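Local coordinates for USG-1 protein homolog (Pseudomonas aeruginosa, PDB 2HJS) that is a probable aspartate-semialdehyde dehydrogenase, a member of a family of NAD- or NADP-linked oxidoreductases acting on aldehyde groups, and probably acts as a dimer, at the interface of chains A and B. Coordinates in Å, arbitrary orientation; residue numbers count along the deposited sequence, not the author numbering. Chains: chain A/B, USG-1 protein homolog.

Contact 1: the interface of chains A and B. Residues chain A 173, 177-178, 181, 197, 241, 243; chain B 177, 181, 197.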
loop_
_atom_site.group_PDB
_atom_site.type_symbol
_atom_site.label_atom_id
_atom_site.label_comp_id
_atom_site.label_asym_id
_atom_site.label_seq_id
_atom_site.Cartn_x
_atom_site.Cartn_y
_atom_site.Cartn_z
ATOM N N LEU A 173 -11.795 -14.060 -1.167
ATOM C CA LEU A 173 -11.317 -13.207 -2.242
ATOM C C LEU A 173 -11.639 -13.787 -3.608
ATOM O O LEU A 173 -12.190 -13.087 -4.462
ATOM C CB LEU A 173 -9.815 -12.919 -2.119
ATOM C CG LEU A 173 -9.258 -11.998 -3.219
ATOM C CD1 LEU A 173 -9.843 -10.558 -3.138
ATOM C CD2 LEU A 173 -7.756 -11.970 -3.185
ATOM N N THR A 177 -14.344 -12.107 -6.150
ATOM C CA THR A 177 -13.797 -11.660 -7.430
ATOM C C THR A 177 -14.608 -12.264 -8.569
ATOM O O THR A 177 -14.964 -11.559 -9.517
ATOM C CB THR A 177 -12.279 -11.969 -7.587
ATOM O OG1 THR A 177 -11.542 -11.358 -6.518
ATOM C CG2 THR A 177 -11.751 -11.400 -8.887
ATOM N N ALA A 178 -14.938 -13.552 -8.441
ATOM C CA ALA A 178 -15.702 -14.278 -9.451
ATOM C C ALA A 178 -17.126 -13.741 -9.593
ATOM O O ALA A 178 -17.588 -13.503 -10.713
ATOM C CB ALA A 178 -15.723 -15.758 -9.124
ATOM N N LEU A 181 -16.971 -10.545 -11.567
ATOM C CA LEU A 181 -16.546 -10.703 -12.954
ATOM C C LEU A 181 -17.625 -11.269 -13.874
ATOM O O LEU A 181 -17.710 -10.874 -15.039
ATOM C CB LEU A 181 -15.231 -11.483 -13.064
ATOM C CG LEU A 181 -13.960 -10.659 -12.786
ATOM C CD1 LEU A 181 -12.715 -11.494 -13.039
ATOM C CD2 LEU A 181 -13.894 -9.354 -13.592
ATOM N N PHE A 197 -10.938 -6.379 -5.598
ATOM C CA PHE A 197 -10.530 -5.113 -6.223
ATOM C C PHE A 197 -10.609 -3.900 -5.255
ATOM O O PHE A 197 -10.917 -2.791 -5.666
ATOM C CB PHE A 197 -11.364 -4.856 -7.490
ATOM C CG PHE A 197 -11.394 -6.012 -8.456
ATOM C CD1 PHE A 197 -10.243 -6.397 -9.143
ATOM C CD2 PHE A 197 -12.583 -6.687 -8.703
ATOM C CE1 PHE A 197 -10.272 -7.453 -10.063
ATOM C CE2 PHE A 197 -12.635 -7.750 -9.623
ATOM C CZ PHE A 197 -11.472 -8.133 -10.298
ATOM N N PRO A 241 -6.184 -6.732 -2.261
ATOM C CA PRO A 241 -6.850 -7.888 -2.871
ATOM C C PRO A 241 -5.818 -8.785 -3.592
ATOM O O PRO A 241 -5.791 -8.867 -4.829
ATOM C CB PRO A 241 -7.836 -7.242 -3.842
ATOM C CG PRO A 241 -7.141 -5.925 -4.251
ATOM C CD PRO A 241 -6.302 -5.508 -3.084
ATOM N N PHE A 243 -3.686 -12.741 -3.158
ATOM C CA PHE A 243 -3.855 -14.022 -2.435
ATOM C C PHE A 243 -2.767 -14.318 -1.406
ATOM O O PHE A 243 -3.075 -14.587 -0.251
ATOM C CB PHE A 243 -4.003 -15.192 -3.404
ATOM C CG PHE A 243 -5.308 -15.187 -4.148
ATOM C CD1 PHE A 243 -5.341 -14.870 -5.491
ATOM C CD2 PHE A 243 -6.507 -15.483 -3.491
ATOM C CE1 PHE A 243 -6.552 -14.856 -6.207
ATOM C CE2 PHE A 243 -7.728 -15.462 -4.194
ATOM C CZ PHE A 243 -7.747 -15.150 -5.552
ATOM N N THR B 177 -7.339 -10.789 -14.830
ATOM C CA THR B 177 -8.030 -11.387 -13.688
ATOM C C THR B 177 -8.891 -12.549 -14.167
ATOM O O THR B 177 -8.882 -13.620 -13.555
ATOM C CB THR B 177 -8.865 -10.359 -12.872
ATOM O OG1 THR B 177 -8.019 -9.297 -12.409
ATOM C CG2 THR B 177 -9.479 -11.017 -11.654
ATOM N N LEU B 181 -8.789 -16.654 -13.356
ATOM C CA LEU B 181 -9.924 -17.247 -12.657
ATOM C C LEU B 181 -10.527 -18.458 -13.364
ATOM O O LEU B 181 -10.963 -19.403 -12.704
ATOM C CB LEU B 181 -10.986 -16.200 -12.303
ATOM C CG LEU B 181 -10.677 -15.356 -11.052
ATOM C CD1 LEU B 181 -11.845 -14.439 -10.723
ATOM C CD2 LEU B 181 -10.308 -16.202 -9.825
ATOM N N PHE B 197 -4.198 -9.603 -9.047
ATOM C CA PHE B 197 -3.859 -10.080 -7.698
ATOM C C PHE B 197 -2.377 -9.812 -7.310
ATOM O O PHE B 197 -1.764 -10.600 -6.604
ATOM C CB PHE B 197 -4.197 -11.575 -7.566
ATOM C CG PHE B 197 -5.599 -11.932 -7.985
ATOM C CD1 PHE B 197 -6.698 -11.491 -7.248
ATOM C CD2 PHE B 197 -5.813 -12.738 -9.096
ATOM C CE1 PHE B 197 -8.002 -11.843 -7.618
ATOM C CE2 PHE B 197 -7.114 -13.104 -9.486
ATOM C CZ PHE B 197 -8.209 -12.648 -8.744
HETATM O O HOH W 1 -2.015 -13.037 -5.492
#
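A:Phe243, A:Thr177 and A:Leu181 meet B:Phe197, B:Leu181 and B:Thr177 in an apolar, two-fold symmetric interface that joins the two copies of the deposited dimer. It belongs to the dimerisation domain of the semialdehyde dehydrogenase family and is likely the natural dimer contact. Helix 167-181 of each chain packs here against its twin. No direct polar bond crosses the patch.

The ring of A:Phe243 lies over one face of B:Phe197. The two planes are tilted by about 49°, so a corner leads: CE1 of A:Phe243 stands 3.4 Å above the plane of the B:Phe197 ring, over its centre. A:Phe243 is backed from within its own chain by CD2 of A:Leu173, which rests on a face of the ring, toward the rim. At the edge of B:Phe197, in its plane, are the hydroxyl OG1 of A:Thr177, 3.7 Å from CE1 of B:Phe197, and the carbonyl O of A:Pro241.

OG1 of A:Thr177 is bonded to A:Leu173 O (2.8 Å), from well above the carbonyl plane. This bond satisfies the hydroxyl within the helix. It leaves CG2, anti to the backbone N (chi1 -58°, measured to OG1), to face the partner. CG2 of A:Thr177 touches CG2 of B:Thr177 at 3.6 Å. The same methyl meets CD1 of B:Leu181, also at 3.6 Å, with the side chains crossing at about a right angle. The CD1 methyls of A:Leu181 and B:Leu181 meet as well, at 3.8 Å.

Water 1 supplies a polar link. It lies 2.9 Å from A:Phe243 N and 2.7 Å from B:Phe197 O, bridging the two backbones beside the phenyl pair.

Contact 2: the interface of chains A and B. Residues chain A 197-199, 241-242; chain B 173, 197-198, 240-242.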
loop_
_atom_site.group_PDB
_atom_site.type_symbol
_atom_site.label_atom_id
_atom_site.label_comp_id
_atom_site.label_asym_id
_atom_site.label_seq_id
_atom_site.Cartn_x
_atom_site.Cartn_y
_atom_site.Cartn_z
ATOM N N PHE A 197 -10.938 -6.379 -5.598
ATOM C CA PHE A 197 -10.530 -5.113 -6.223
ATOM C C PHE A 197 -10.609 -3.900 -5.255
ATOM O O PHE A 197 -10.917 -2.791 -5.666
ATOM C CB PHE A 197 -11.364 -4.856 -7.490
ATOM C CG PHE A 197 -11.394 -6.012 -8.456
ATOM C CD1 PHE A 197 -10.243 -6.397 -9.143
ATOM C CD2 PHE A 197 -12.583 -6.687 -8.703
ATOM C CE1 PHE A 197 -10.272 -7.453 -10.063
ATOM C CE2 PHE A 197 -12.635 -7.750 -9.623
ATOM C CZ PHE A 197 -11.472 -8.133 -10.298
ATOM N N ASN A 198 -10.363 -4.123 -3.960
ATOM C CA ASN A 198 -10.513 -3.051 -2.967
ATOM C C ASN A 198 -9.307 -3.027 -2.049
ATOM O O ASN A 198 -8.636 -4.032 -1.915
ATOM C CB ASN A 198 -11.787 -3.258 -2.139
ATOM C CG ASN A 198 -12.387 -1.945 -1.655
ATOM O OD1 ASN A 198 -11.932 -0.878 -2.041
ATOM N ND2 ASN A 198 -13.436 -2.023 -0.840
ATOM N N LEU A 199 -9.012 -1.882 -1.441
ATOM C CA LEU A 199 -7.945 -1.812 -0.426
ATOM C C LEU A 199 -8.580 -1.442 0.900
ATOM O O LEU A 199 -9.263 -0.410 0.989
ATOM C CB LEU A 199 -6.849 -0.799 -0.819
ATOM C CG LEU A 199 -5.931 -1.246 -1.971
ATOM C CD1 LEU A 199 -5.321 -0.036 -2.652
ATOM C CD2 LEU A 199 -4.842 -2.217 -1.543
ATOM N N PRO A 241 -6.184 -6.732 -2.261
ATOM C CA PRO A 241 -6.850 -7.888 -2.871
ATOM C C PRO A 241 -5.818 -8.785 -3.592
ATOM O O PRO A 241 -5.791 -8.867 -4.829
ATOM C CB PRO A 241 -7.836 -7.242 -3.842
ATOM C CG PRO A 241 -7.141 -5.925 -4.251
ATOM C CD PRO A 241 -6.302 -5.508 -3.084
ATOM N N VAL A 242 -4.934 -9.404 -2.807
ATOM C CA VAL A 242 -3.934 -10.324 -3.360
ATOM C C VAL A 242 -3.995 -11.601 -2.550
ATOM O O VAL A 242 -4.375 -11.562 -1.383
ATOM C CB VAL A 242 -2.478 -9.688 -3.530
ATOM C CG1 VAL A 242 -2.509 -8.156 -3.669
ATOM C CG2 VAL A 242 -1.524 -10.112 -2.521
ATOM N N LEU B 173 -6.408 -5.162 -16.446
ATOM C CA LEU B 173 -6.664 -5.780 -15.156
ATOM C C LEU B 173 -7.822 -6.762 -15.221
ATOM O O LEU B 173 -7.689 -7.903 -14.771
ATOM C CB LEU B 173 -6.905 -4.736 -14.058
ATOM C CG LEU B 173 -7.157 -5.335 -12.663
ATOM C CD1 LEU B 173 -5.907 -6.073 -12.100
ATOM C CD2 LEU B 173 -7.633 -4.280 -11.704
ATOM N N PHE B 197 -4.198 -9.603 -9.047
ATOM C CA PHE B 197 -3.859 -10.080 -7.698
ATOM C C PHE B 197 -2.377 -9.812 -7.310
ATOM O O PHE B 197 -1.764 -10.600 -6.604
ATOM C CB PHE B 197 -4.197 -11.575 -7.566
ATOM C CG PHE B 197 -5.599 -11.932 -7.985
ATOM C CD1 PHE B 197 -6.698 -11.491 -7.248
ATOM C CD2 PHE B 197 -5.813 -12.738 -9.096
ATOM C CE1 PHE B 197 -8.002 -11.843 -7.618
ATOM C CE2 PHE B 197 -7.114 -13.104 -9.486
ATOM C CZ PHE B 197 -8.209 -12.648 -8.744
ATOM N N ASN B 198 -1.795 -8.715 -7.804
ATOM C CA ASN B 198 -0.372 -8.442 -7.565
ATOM C C ASN B 198 -0.188 -7.000 -7.138
ATOM O O ASN B 198 -1.030 -6.174 -7.437
ATOM C CB ASN B 198 0.448 -8.714 -8.831
ATOM C CG ASN B 198 1.871 -9.159 -8.519
ATOM O OD1 ASN B 198 2.208 -9.389 -7.367
ATOM N ND2 ASN B 198 2.696 -9.318 -9.552
ATOM N N ALA B 240 -1.800 -1.044 -7.397
ATOM C CA ALA B 240 -2.636 -2.076 -6.758
ATOM C C ALA B 240 -3.576 -2.705 -7.774
ATOM O O ALA B 240 -3.956 -2.049 -8.758
ATOM C CB ALA B 240 -3.443 -1.469 -5.592
ATOM N N PRO B 241 -3.963 -3.983 -7.557
ATOM C CA PRO B 241 -4.921 -4.541 -8.518
ATOM C C PRO B 241 -6.355 -4.068 -8.185
ATOM O O PRO B 241 -7.205 -4.856 -7.745
ATOM C CB PRO B 241 -4.750 -6.047 -8.336
ATOM C CG PRO B 241 -4.337 -6.195 -6.855
ATOM C CD PRO B 241 -3.598 -4.945 -6.494
ATOM N N VAL B 242 -6.590 -2.764 -8.343
ATOM C CA VAL B 242 -7.922 -2.195 -8.111
ATOM C C VAL B 242 -8.270 -1.351 -9.317
ATOM O O VAL B 242 -7.372 -0.842 -9.983
ATOM C CB VAL B 242 -8.091 -1.471 -6.696
ATOM C CG1 VAL B 242 -7.108 -1.999 -5.636
ATOM C CG2 VAL B 242 -8.073 -0.022 -6.764
HETATM O O HOH W 2 -7.530 -7.950 -7.285
#
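The ring of A:Phe197 has the carbonyl O of B:Pro241 at its edge, in plane, 3.7 Å from CD1 of A:Phe197. CD2 of B:Leu173 comes in beyond the rim at the same CD1, 4.2 Å away and raised to one side of the plane. By the two-fold, one face of the ring is expected to carry the partner's phenylalanine. B:Phe197 meets the O of A:Pro241 at its edge in the same way. This is a loop-to-loop part of the dimer interface of the semialdehyde dehydrogenase dimerisation domain.

The two prolines face each other. CG of A:Pro241 is 3.8 Å from CG of B:Pro241, and the pyrrolidine rings cross obliquely. Each CG also packs against the other proline's carbonyl O. Both carbonyls turn to water 2, which lies 3.1 Å from A:Pro241 O and 3.1 Å from B:Pro241 O. The equal distances fit a water on or near the two-fold axis. This water gives both carbonyls a shared partner where no direct bond joins the chains.

On either side of the prolines a valine packs on a backbone carbonyl. CB of B:Val242 is 3.3 Å from A:Phe197 O, a close contact. Both methyls of the valine are farther from that oxygen, so the branch point does the touching. Its chi1 is -25°, with CG1 beside the backbone N and away from a staggered position, which suggests some strain. The left-handed turn at A:Phe197 (phi 48°, psi 32°) may be what presents its carbonyl O to the valine.

A:Leu199 continues the apolar contact. Its CD1 methyl touches CB of B:Ala240 at 3.8 Å. Its CG meets CG1 of B:Val242 at 3.9 Å, the side chains crossing at about a right angle.

Contact 1 and contact 2 are neighbouring parts of one two-fold interface, with the centres of their C-alpha atoms about 7 Å apart. They share A:Phe197, A:Pro241 and B:Phe197. Contact 1 sets helix 167-181 of each chain against its twin and brings in loop residues 197, 241 and 243, whereas contact 2 is made mostly by the loops at 197-199 and 240-242. Residue 197 ties them together: its ring packs in contact 1 and meets a proline carbonyl in both, while its carbonyl O takes water 1 in contact 1 and touches valine 242 in contact 2. The continuous, mainly apolar seam is consistent with the dimer expected for the family.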